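Local coordinates for protein carbamate kinase (Aeropyrum pernix, PDB 2E9Y) that probably catalyses the reversible transfer of a phosphoryl group from ATP to carbamate, giving carbamoyl phosphate and ADP, at residues Phe153-Asp156 against Gly160-Arg163; Val59-Glu64 against Gln86-Leu91; Leu223-Asn228 against Ile283-Arg288; Val190-Gly195 against Asp217-Leu222. All coordinates share one frame; numbering follows the deposited sequence. Where two conformers were deposited one is given.

Interaction 1: residues Phe153-Asp156 against Gly160-Arg163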
loop_
_atom_site.group_PDB
_atom_site.type_symbol
_atom_site.label_atom_id
_atom_site.label_comp_id
_atom_site.label_asym_id
_atom_site.label_seq_id
_atom_site.Cartn_x
_atom_site.Cartn_y
_atom_site.Cartn_z
ATOM N N PHE A 153 -2.753 27.084 -8.387
ATOM C CA PHE A 153 -1.711 26.877 -9.388
ATOM C C PHE A 153 -0.621 27.933 -9.357
ATOM O O PHE A 153 -0.809 29.030 -8.834
ATOM C CB PHE A 153 -2.331 26.880 -10.794
ATOM C CG PHE A 153 -3.262 25.736 -11.048
ATOM C CD1 PHE A 153 -4.605 25.829 -10.698
ATOM C CD2 PHE A 153 -2.794 24.553 -11.605
ATOM C CE1 PHE A 153 -5.468 24.756 -10.896
ATOM C CE2 PHE A 153 -3.651 23.476 -11.807
ATOM C CZ PHE A 153 -4.989 23.578 -11.451
ATOM N N LYS A 154 0.525 27.579 -9.925
ATOM C CA LYS A 154 1.651 28.491 -10.057
ATOM C C LYS A 154 2.058 28.429 -11.518
ATOM O O LYS A 154 2.100 27.351 -12.119
ATOM C CB LYS A 154 2.829 28.074 -9.172
ATOM C CG LYS A 154 2.818 28.727 -7.798
ATOM C CD LYS A 154 4.052 28.345 -6.988
ATOM C CE LYS A 154 4.097 29.113 -5.672
ATOM N NZ LYS A 154 2.813 29.003 -4.924
ATOM N N ARG A 155 2.336 29.584 -12.106
ATOM C CA ARG A 155 2.733 29.608 -13.499
ATOM C C ARG A 155 4.153 29.071 -13.643
ATOM O O ARG A 155 5.027 29.370 -12.830
ATOM C CB ARG A 155 2.639 31.037 -14.044
ATOM C CG ARG A 155 2.968 31.168 -15.521
ATOM C CD ARG A 155 2.920 32.620 -15.955
ATOM N NE ARG A 155 1.601 33.213 -15.755
ATOM C CZ ARG A 155 0.538 32.958 -16.513
ATOM N NH1 ARG A 155 0.632 32.117 -17.533
ATOM N NH2 ARG A 155 -0.619 33.549 -16.251
ATOM N N ASP A 156 4.369 28.249 -14.663
ATOM C CA ASP A 156 5.693 27.691 -14.935
ATOM C C ASP A 156 6.262 28.525 -16.081
ATOM O O ASP A 156 5.628 28.658 -17.129
ATOM C CB ASP A 156 5.582 26.223 -15.363
ATOM C CG ASP A 156 6.940 25.558 -15.522
ATOM O OD1 ASP A 156 7.765 26.059 -16.314
ATOM O OD2 ASP A 156 7.187 24.533 -14.854
ATOM N N GLY A 160 2.588 27.023 -19.274
ATOM C CA GLY A 160 1.572 26.278 -18.523
ATOM C C GLY A 160 1.620 26.555 -17.009
ATOM O O GLY A 160 2.244 27.494 -16.531
ATOM N N PHE A 161 0.931 25.691 -16.271
ATOM C CA PHE A 161 0.825 25.821 -14.824
ATOM C C PHE A 161 1.077 24.513 -14.091
ATOM O O PHE A 161 0.896 23.433 -14.648
ATOM C CB PHE A 161 -0.579 26.309 -14.469
ATOM C CG PHE A 161 -0.939 27.618 -15.101
ATOM C CD1 PHE A 161 -1.448 27.662 -16.394
ATOM C CD2 PHE A 161 -0.728 28.810 -14.422
ATOM C CE1 PHE A 161 -1.742 28.881 -17.003
ATOM C CE2 PHE A 161 -1.019 30.030 -15.020
ATOM C CZ PHE A 161 -1.525 30.068 -16.313
ATOM N N ARG A 162 1.492 24.622 -12.834
ATOM C CA ARG A 162 1.721 23.451 -11.998
ATOM C C ARG A 162 0.737 23.555 -10.844
ATOM O O ARG A 162 0.513 24.646 -10.310
ATOM C CB ARG A 162 3.141 23.437 -11.410
ATOM C CG ARG A 162 4.281 23.219 -12.397
ATOM C CD ARG A 162 4.181 21.870 -13.109
ATOM N NE ARG A 162 4.219 20.709 -12.214
ATOM C CZ ARG A 162 5.313 20.225 -11.626
ATOM N NH1 ARG A 162 6.495 20.796 -11.817
ATOM N NH2 ARG A 162 5.227 19.145 -10.856
ATOM N N ARG A 163 0.129 22.439 -10.465
ATOM C CA ARG A 163 -0.775 22.478 -9.329
ATOM C C ARG A 163 0.151 22.458 -8.130
ATOM O O ARG A 163 1.112 21.694 -8.108
ATOM C CB ARG A 163 -1.672 21.242 -9.262
ATOM C CG ARG A 163 -2.588 21.266 -8.035
ATOM C CD ARG A 163 -3.166 19.903 -7.681
ATOM N NE ARG A 163 -4.081 20.010 -6.545
ATOM C CZ ARG A 163 -4.713 18.986 -5.977
ATOM N NH1 ARG A 163 -4.537 17.751 -6.431
ATOM N NH2 ARG A 163 -5.533 19.204 -4.957
HETATM O O HOH W 1 7.332 23.454 -12.363
#

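Interaction 2: residues Val59-Glu64 against Gln86-Leu91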
loop_
_atom_site.group_PDB
_atom_site.type_symbol
_atom_site.label_atom_id
_atom_site.label_comp_id
_atom_site.label_asym_id
_atom_site.label_seq_id
_atom_site.Cartn_x
_atom_site.Cartn_y
_atom_site.Cartn_z
ATOM N N VAL A 59 4.938 9.785 -6.662
ATOM C CA VAL A 59 3.613 10.363 -6.509
ATOM C C VAL A 59 3.341 11.304 -7.691
ATOM O O VAL A 59 2.196 11.462 -8.128
ATOM C CB VAL A 59 3.472 11.089 -5.131
ATOM C CG1 VAL A 59 4.160 12.449 -5.160
ATOM C CG2 VAL A 59 2.005 11.218 -4.766
ATOM N N GLY A 60 4.400 11.897 -8.237
ATOM C CA GLY A 60 4.226 12.774 -9.381
ATOM C C GLY A 60 3.793 11.966 -10.592
ATOM O O GLY A 60 2.915 12.380 -11.353
ATOM N N TYR A 61 4.411 10.799 -10.763
ATOM C CA TYR A 61 4.091 9.896 -11.864
ATOM C C TYR A 61 2.623 9.489 -11.794
ATOM O O TYR A 61 1.904 9.540 -12.796
ATOM C CB TYR A 61 4.978 8.645 -11.793
ATOM C CG TYR A 61 4.543 7.512 -12.705
ATOM C CD1 TYR A 61 4.784 7.559 -14.078
ATOM C CD2 TYR A 61 3.890 6.394 -12.191
ATOM C CE1 TYR A 61 4.386 6.514 -14.918
ATOM C CE2 TYR A 61 3.483 5.348 -13.014
ATOM C CZ TYR A 61 3.736 5.411 -14.379
ATOM O OH TYR A 61 3.353 4.366 -15.190
ATOM N N LEU A 62 2.172 9.075 -10.611
ATOM C CA LEU A 62 0.780 8.672 -10.442
ATOM C C LEU A 62 -0.177 9.818 -10.754
ATOM O O LEU A 62 -1.202 9.620 -11.402
ATOM C CB LEU A 62 0.544 8.173 -9.018
ATOM C CG LEU A 62 1.284 6.872 -8.695
ATOM C CD1 LEU A 62 1.019 6.478 -7.241
ATOM C CD2 LEU A 62 0.800 5.763 -9.639
ATOM N N SER A 63 0.155 11.015 -10.281
ATOM C CA SER A 63 -0.681 12.183 -10.537
ATOM C C SER A 63 -0.821 12.409 -12.050
ATOM O O SER A 63 -1.914 12.685 -12.552
ATOM C CB SER A 63 -0.062 13.418 -9.880
ATOM O OG SER A 63 0.042 13.235 -8.476
ATOM N N GLU A 64 0.288 12.283 -12.772
ATOM C CA GLU A 64 0.280 12.467 -14.221
ATOM C C GLU A 64 -0.557 11.386 -14.898
ATOM O O GLU A 64 -1.315 11.667 -15.826
ATOM C CB GLU A 64 1.699 12.405 -14.785
ATOM C CG GLU A 64 2.630 13.521 -14.345
ATOM C CD GLU A 64 3.948 13.459 -15.078
ATOM O OE1 GLU A 64 3.954 13.730 -16.296
ATOM O OE2 GLU A 64 4.970 13.124 -14.442
ATOM N N GLN A 86 3.337 4.198 -0.954
ATOM C CA GLN A 86 3.876 3.497 0.209
ATOM C C GLN A 86 3.958 2.003 -0.097
ATOM O O GLN A 86 4.905 1.333 0.308
ATOM C CB GLN A 86 3.018 3.738 1.465
ATOM C CG GLN A 86 3.005 5.197 1.928
ATOM C CD GLN A 86 2.303 5.408 3.270
ATOM O OE1 GLN A 86 1.511 4.575 3.716
ATOM N NE2 GLN A 86 2.585 6.543 3.910
ATOM N N ALA A 87 2.976 1.480 -0.825
ATOM C CA ALA A 87 2.985 0.061 -1.179
ATOM C C ALA A 87 3.969 -0.201 -2.321
ATOM O O ALA A 87 4.676 -1.212 -2.327
ATOM C CB ALA A 87 1.584 -0.383 -1.586
ATOM N N TRP A 88 4.010 0.720 -3.279
ATOM C CA TRP A 88 4.897 0.604 -4.434
ATOM C C TRP A 88 6.364 0.590 -3.983
ATOM O O TRP A 88 7.065 -0.408 -4.163
ATOM C CB TRP A 88 4.605 1.771 -5.391
ATOM C CG TRP A 88 5.530 1.974 -6.564
ATOM C CD1 TRP A 88 6.578 1.183 -6.958
ATOM C CD2 TRP A 88 5.491 3.074 -7.482
ATOM N NE1 TRP A 88 7.196 1.734 -8.065
ATOM C CE2 TRP A 88 6.543 2.892 -8.406
ATOM C CE3 TRP A 88 4.662 4.199 -7.612
ATOM C CZ2 TRP A 88 6.792 3.797 -9.448
ATOM C CZ3 TRP A 88 4.909 5.097 -8.647
ATOM C CH2 TRP A 88 5.966 4.889 -9.551
ATOM N N ILE A 89 6.813 1.677 -3.368
ATOM C CA ILE A 89 8.198 1.766 -2.917
ATOM C C ILE A 89 8.469 0.805 -1.759
ATOM O O ILE A 89 9.526 0.164 -1.699
ATOM C CB ILE A 89 8.539 3.213 -2.498
ATOM C CG1 ILE A 89 8.335 4.162 -3.685
ATOM C CG2 ILE A 89 9.991 3.300 -2.043
ATOM C CD1 ILE A 89 8.345 5.643 -3.300
ATOM N N GLY A 90 7.511 0.709 -0.841
ATOM C CA GLY A 90 7.657 -0.183 0.296
ATOM C C GLY A 90 7.900 -1.624 -0.117
ATOM O O GLY A 90 8.781 -2.294 0.428
ATOM N N LEU A 91 7.118 -2.115 -1.075
ATOM C CA LEU A 91 7.278 -3.488 -1.542
ATOM C C LEU A 91 8.658 -3.688 -2.174
ATOM O O LEU A 91 9.306 -4.714 -1.957
ATOM C CB LEU A 91 6.193 -3.846 -2.560
ATOM C CG LEU A 91 6.381 -5.230 -3.194
ATOM C CD1 LEU A 91 6.361 -6.297 -2.104
ATOM C CD2 LEU A 91 5.291 -5.486 -4.225
#

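Interaction 3: residues Leu223-Asn228 against Ile283-Arg288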
loop_
_atom_site.group_PDB
_atom_site.type_symbol
_atom_site.label_atom_id
_atom_site.label_comp_id
_atom_site.label_asym_id
_atom_site.label_seq_id
_atom_site.Cartn_x
_atom_site.Cartn_y
_atom_site.Cartn_z
ATOM N N LEU A 223 8.824 10.930 14.047
ATOM C CA LEU A 223 8.637 9.505 14.321
ATOM C C LEU A 223 9.705 9.000 15.289
ATOM O O LEU A 223 9.404 8.263 16.225
ATOM C CB LEU A 223 8.716 8.677 13.031
ATOM C CG LEU A 223 8.557 7.160 13.214
ATOM C CD1 LEU A 223 7.201 6.852 13.841
ATOM C CD2 LEU A 223 8.680 6.453 11.864
ATOM N N ALA A 224 10.951 9.395 15.048
ATOM C CA ALA A 224 12.067 8.973 15.898
ATOM C C ALA A 224 11.814 9.414 17.336
ATOM O O ALA A 224 12.048 8.662 18.285
ATOM C CB ALA A 224 13.377 9.575 15.382
ATOM N N THR A 225 11.332 10.640 17.488
ATOM C CA THR A 225 11.033 11.182 18.804
ATOM C C THR A 225 9.889 10.420 19.475
ATOM O O THR A 225 9.971 10.093 20.659
ATOM C CB THR A 225 10.664 12.679 18.708
ATOM O OG1 THR A 225 11.820 13.427 18.312
ATOM C CG2 THR A 225 10.158 13.201 20.048
ATOM N N GLN A 226 8.833 10.122 18.723
ATOM C CA GLN A 226 7.683 9.428 19.296
ATOM C C GLN A 226 7.960 7.937 19.585
ATOM O O GLN A 226 7.292 7.304 20.393
ATOM C CB GLN A 226 6.489 9.582 18.346
ATOM C CG GLN A 226 6.041 11.038 18.196
ATOM C CD GLN A 226 4.641 11.103 17.619
ATOM O OE1 GLN A 226 4.312 10.497 16.611
ATOM N NE2 GLN A 226 3.817 11.954 18.262
ATOM N N LEU A 227 8.955 7.370 18.866
ATOM C CA LEU A 227 9.321 5.972 19.108
ATOM C C LEU A 227 10.386 5.851 20.202
ATOM O O LEU A 227 10.838 4.768 20.555
ATOM C CB LEU A 227 9.895 5.376 17.813
ATOM C CG LEU A 227 8.865 5.071 16.726
ATOM C CD1 LEU A 227 9.518 4.438 15.495
ATOM C CD2 LEU A 227 7.783 4.105 17.199
ATOM N N ASN A 228 10.833 7.011 20.710
ATOM C CA ASN A 228 11.964 6.997 21.634
ATOM C C ASN A 228 13.185 6.300 21.010
ATOM O O ASN A 228 13.854 5.494 21.644
ATOM C CB ASN A 228 11.546 6.256 22.907
ATOM C CG ASN A 228 10.395 6.972 23.571
ATOM O OD1 ASN A 228 9.486 6.354 24.114
ATOM N ND2 ASN A 228 10.496 8.311 23.610
ATOM N N ILE A 283 17.955 18.924 14.023
ATOM C CA ILE A 283 17.914 19.811 15.185
ATOM C C ILE A 283 16.715 19.492 16.074
ATOM O O ILE A 283 16.846 19.405 17.295
ATOM C CB ILE A 283 17.829 21.293 14.759
ATOM C CG1 ILE A 283 19.141 21.721 14.096
ATOM C CG2 ILE A 283 17.520 22.165 15.965
ATOM C CD1 ILE A 283 19.101 23.106 13.471
ATOM N N SER A 284 15.548 19.311 15.460
ATOM C CA SER A 284 14.337 19.007 16.216
ATOM C C SER A 284 14.497 17.741 17.051
ATOM O O SER A 284 14.066 17.687 18.204
ATOM C CB SER A 284 13.147 18.854 15.265
ATOM O OG SER A 284 11.960 18.538 15.972
ATOM N N PHE A 285 15.123 16.724 16.469
ATOM C CA PHE A 285 15.327 15.466 17.174
ATOM C C PHE A 285 16.193 15.694 18.408
ATOM O O PHE A 285 15.868 15.231 19.499
ATOM C CB PHE A 285 15.999 14.442 16.260
ATOM C CG PHE A 285 16.202 13.101 16.906
ATOM C CD1 PHE A 285 15.114 12.274 17.171
ATOM C CD2 PHE A 285 17.474 12.674 17.272
ATOM C CE1 PHE A 285 15.287 11.043 17.790
ATOM C CE2 PHE A 285 17.661 11.441 17.894
ATOM C CZ PHE A 285 16.568 10.624 18.154
ATOM N N VAL A 286 17.301 16.407 18.231
ATOM C CA VAL A 286 18.190 16.682 19.351
ATOM C C VAL A 286 17.477 17.471 20.452
ATOM O O VAL A 286 17.594 17.141 21.635
ATOM C CB VAL A 286 19.444 17.467 18.894
ATOM C CG1 VAL A 286 20.303 17.821 20.098
ATOM C CG2 VAL A 286 20.254 16.628 17.913
ATOM N N GLU A 287 16.727 18.501 20.069
ATOM C CA GLU A 287 16.021 19.327 21.046
ATOM C C GLU A 287 14.926 18.581 21.800
ATOM O O GLU A 287 14.759 18.767 23.006
ATOM C CB GLU A 287 15.409 20.555 20.368
ATOM C CG GLU A 287 16.415 21.431 19.637
ATOM C CD GLU A 287 15.768 22.650 19.016
ATOM O OE1 GLU A 287 14.661 22.509 18.452
ATOM O OE2 GLU A 287 16.366 23.743 19.083
ATOM N N ARG A 288 14.184 17.732 21.095
ATOM C CA ARG A 288 13.094 16.988 21.720
ATOM C C ARG A 288 13.494 15.724 22.466
ATOM O O ARG A 288 12.782 15.301 23.377
ATOM C CB ARG A 288 12.035 16.625 20.675
ATOM C CG ARG A 288 11.384 17.833 20.025
ATOM C CD ARG A 288 10.160 17.434 19.224
ATOM N NE ARG A 288 9.142 16.813 20.066
ATOM C CZ ARG A 288 7.937 16.455 19.637
ATOM N NH1 ARG A 288 7.593 16.657 18.373
ATOM N NH2 ARG A 288 7.073 15.896 20.474
HETATM O O HOH W 2 11.749 15.390 16.467
HETATM O O HOH W 3 4.864 14.262 20.284
#

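Interaction 4: residues Val190-Gly195 against Asp217-Leu222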
loop_
_atom_site.group_PDB
_atom_site.type_symbol
_atom_site.label_atom_id
_atom_site.label_comp_id
_atom_site.label_asym_id
_atom_site.label_seq_id
_atom_site.Cartn_x
_atom_site.Cartn_y
_atom_site.Cartn_z
ATOM N N VAL A 190 9.585 -0.940 7.265
ATOM C CA VAL A 190 9.469 0.173 6.323
ATOM C C VAL A 190 8.192 0.928 6.677
ATOM O O VAL A 190 7.128 0.326 6.796
ATOM C CB VAL A 190 9.372 -0.321 4.858
ATOM C CG1 VAL A 190 9.152 0.866 3.916
ATOM C CG2 VAL A 190 10.644 -1.055 4.477
ATOM N N ALA A 191 8.299 2.239 6.863
ATOM C CA ALA A 191 7.122 3.019 7.218
ATOM C C ALA A 191 7.243 4.485 6.841
ATOM O O ALA A 191 8.290 4.943 6.382
ATOM C CB ALA A 191 6.850 2.890 8.725
ATOM N N LEU A 192 6.147 5.208 7.035
ATOM C CA LEU A 192 6.084 6.633 6.758
ATOM C C LEU A 192 6.565 6.970 5.349
ATOM O O LEU A 192 7.241 7.972 5.138
ATOM C CB LEU A 192 6.918 7.384 7.811
ATOM C CG LEU A 192 6.445 8.767 8.267
ATOM C CD1 LEU A 192 4.962 8.725 8.584
ATOM C CD2 LEU A 192 7.238 9.200 9.495
ATOM N N GLY A 193 6.193 6.139 4.380
ATOM C CA GLY A 193 6.610 6.385 3.015
ATOM C C GLY A 193 6.103 7.717 2.488
ATOM O O GLY A 193 4.934 8.056 2.661
ATOM N N GLY A 194 6.988 8.471 1.845
ATOM C CA GLY A 194 6.612 9.755 1.257
ATOM C C GLY A 194 6.310 10.824 2.318
ATOM O O GLY A 194 5.800 11.900 2.034
ATOM N N GLY A 195 6.610 10.488 3.585
ATOM C CA GLY A 195 6.346 11.447 4.657
ATOM C C GLY A 195 5.012 11.162 5.359
ATOM O O GLY A 195 4.633 11.801 6.331
ATOM N N ASP A 217 11.615 14.134 5.887
ATOM C CA ASP A 217 12.637 14.271 6.918
ATOM C C ASP A 217 12.035 14.806 8.213
ATOM O O ASP A 217 12.325 14.290 9.297
ATOM C CB ASP A 217 13.771 15.163 6.415
ATOM C CG ASP A 217 14.531 14.520 5.270
ATOM O OD1 ASP A 217 14.939 13.351 5.430
ATOM O OD2 ASP A 217 14.714 15.168 4.217
ATOM N N LEU A 218 11.192 15.828 8.108
ATOM C CA LEU A 218 10.543 16.382 9.294
ATOM C C LEU A 218 9.688 15.295 9.939
ATOM O O LEU A 218 9.673 15.142 11.162
ATOM C CB LEU A 218 9.660 17.577 8.916
ATOM C CG LEU A 218 10.394 18.774 8.303
ATOM C CD1 LEU A 218 9.420 19.930 8.116
ATOM C CD2 LEU A 218 11.548 19.183 9.219
ATOM N N ALA A 219 8.977 14.536 9.108
ATOM C CA ALA A 219 8.125 13.461 9.604
ATOM C C ALA A 219 8.943 12.351 10.264
ATOM O O ALA A 219 8.554 11.838 11.312
ATOM C CB ALA A 219 7.284 12.877 8.460
ATOM N N SER A 220 10.065 11.984 9.651
ATOM C CA SER A 220 10.933 10.936 10.194
ATOM C C SER A 220 11.503 11.354 11.542
ATOM O O SER A 220 11.662 10.528 12.444
ATOM C CB SER A 220 12.084 10.634 9.228
ATOM O OG SER A 220 11.600 10.059 8.024
ATOM N N SER A 221 11.814 12.638 11.675
ATOM C CA SER A 221 12.348 13.156 12.929
ATOM C C SER A 221 11.284 12.998 14.012
ATOM O O SER A 221 11.561 12.518 15.114
ATOM C CB SER A 221 12.724 14.632 12.776
ATOM O OG SER A 221 13.320 15.132 13.963
ATOM N N LEU A 222 10.062 13.410 13.693
ATOM C CA LEU A 222 8.962 13.293 14.638
ATOM C C LEU A 222 8.742 11.833 15.023
ATOM O O LEU A 222 8.497 11.527 16.190
ATOM C CB LEU A 222 7.680 13.878 14.036
ATOM C CG LEU A 222 6.416 13.771 14.893
ATOM C CD1 LEU A 222 6.617 14.474 16.228
ATOM C CD2 LEU A 222 5.251 14.388 14.131
#

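Interaction 1: residues Phe153-Asp156 against Gly160-Arg163
The guanidinium of Arg155 meets the outer end of the Phe161 ring obliquely, with Arg155 NH1 3.2 Å from Phe161 CZ. Phe161 CE2 sits above one face of the Arg155 guanidinium, toward its rim; the two planes stand 61° apart, so the groups are not stacked flat. Arg155 comes alongside because its CG is anti to the backbone N (chi1 -177°) and the chain then bends at chi3. At its root the Phe161 side chain meets a second ring, Phe161 CB being 4.0 Å from Phe153 CD2, and Phe153 crosses Arg163 at a slant, Phe153 CE2 lying 3.9 Å from Arg163 CB. Helix 139-149 packs against both phenylalanines. With a serine in place of Phe161, the Arg155 guanidinium would probably lose its support and be left to swing, and the Phe153 ring would be less covered.

The backbones are joined by a reciprocal pair: Lys154 N to Arg162 O at 3.0 Å and Arg162 N to Lys154 O at 2.9 Å. A further bond, from Asp156 N to Gly160 O at 2.9 Å, follows beside the turn. On the face that carries Lys154 and Arg162, a water accepts from Arg162 NH1 and donates to Asp156 OD2, while Asp156 also forms a salt bridge with Arg158. Antiparallel strands 152-155 and 161-165, joined by a short loop, form a beta hairpin, here at the protein surface.

Interaction 2: residues Val59-Glu64 against Gln86-Leu91
Apolar contact joins Tyr61 and Leu62 of one helix to Trp88 of another. Tyr61 CD2 approaches Trp88 CH2 to 3.7 Å, and Leu62 CG lies 4.0 Å from Trp88 CZ3, at the edge of the indole and near its plane. The CZ3-CH2 side of the six-membered ring thus meets two successive residues of helix 56-67. Trp88 reaches them with CG anti to its backbone N (chi1 172°), which directs the indole from helix 78-103 toward helix 56-67.

The aromatic pair is oblique: the Tyr61 ring and the six-membered ring of Trp88 have centroids 5.8 Å apart and planes inclined at 67°, and the two side chains cross at about a right angle.

Hydrogen bonds run within each helix or to outside partners. Val59 O accepts from both Ser63 N, at 3.0 Å, and Ser63 OG, at 2.8 Å, the two donors arriving from opposite faces of its plane. Tyr61 OH bonds to Pro74 O of the second subunit, and Met84 of that subunit packs on Trp88.

With no hydrogen bond between the segments, the helices meet here through van der Waals contact in a buried setting, while the tyrosine hydroxyl is satisfied across the dimer interface.

Interaction 3: residues Leu223-Asn228 against Ile283-Arg288
Thr225 OG1 has a water 2.7 Å away and, weakly, Ser221 O of the preceding turn as hydrogen-bond partners. The same water stands 3.2 Å from Ser284 OG in the conformer given, bridging the two helices. In the conformer given for Arg288, a second water accepts from Gln226 NE2 and from Arg288 NH2, the latter at 2.8 Å, so the polar links across this contact run through solvent.

Direct contact is made by the other branch of Thr225 and by Ala224. Thr225 CG2, anti to the backbone N, points its methyl at one face of the Arg288 guanidinium in that same conformer, 3.6 Å above the plane and toward its rim, with Arg288 NE 3.8 Å away. The arginine comes round to this position through a bend at chi3 (61°), crossing the threonine at about a right angle. Deeper in, Ala224 CB packs 3.4 Å from Phe285 CE1, and Thr225 OG1 lies 3.7 Å from Phe285 CD1. Replacing Thr225 by glycine would probably leave the Arg288 guanidinium without its methyl support and the bridging water without one of its holders.

Helix 216-226 closes in a Schellman motif at Asn228. The whole is a helix-helix packing within the amino acid kinase fold, joining the C-terminal turn of helix 216-226 to helix 275-289.

Interaction 4: residues Val190-Gly195 against Asp217-Leu222
A glycine-rich turn following strand 188-191 packs here on the first turn of helix 216-226, inside the alpha/beta core of the amino acid kinase fold. Leu192 makes the main approach. Its methyl CD2 lies 3.5 Å from Ala219 O and 3.8 Å from Ala219 CB, so this one branch meets both the backbone and the side chain of the alanine. The leucine has positive phi (52°), and its chi1 of -146° is displaced from a staggered value; together these set CD2 against the helix.

Gly195 supplies the second approach from the other end of the turn. Its carbonyl oxygen is 3.6 Å from Ala219 CB, so the small methyl is met by the leucine branch and by Gly195 O. This oxygen is buried by the contact and has no hydrogen-bond partner in the model. The turn itself is tied by Gly195 N to Leu192 O at 3.0 Å, which holds the two contacting residues together. At a phi of 97°, a side chain on Gly195 would press on the preceding carbonyl oxygen. A CB there would also lie about 4.5 Å from Ala219 CB.

No hydrogen bond passes between the segments; polar bonds lead outward. Ser220 OG bonds to Lys216 O and Thr52 OG1, and Leu192 N to Ser115 OG. Strand 188-191 runs parallel to strands 48-52 and 112-119, Leu192 also touches Ile173 of strand 170-173, and helix 275-289 packs on Leu218, Ser221 and Leu222 of helix 216-226.

Interactions 3 and 4 share helix 216-226, with centres about 12 Å apart. Leu192 packs against the helix in interaction 4 and continues to Leu223, whose CB lies 3.9 Å from Leu192 CD2; on the side toward helix 275-289, Ser221 OG packs 3.5 Å from Phe285 N. Interaction 2 joins this core from another direction, its centre about 15 Å from that of interaction 4: Gln86 NE2 and Gly193 O, 3.1 Å apart, probably form a hydrogen bond. Interaction 1 stands apart as a surface hairpin, its nearest atoms about 7 Å from interaction 2 and its centre about 36 Å from that of interaction 3, across the chain's centre.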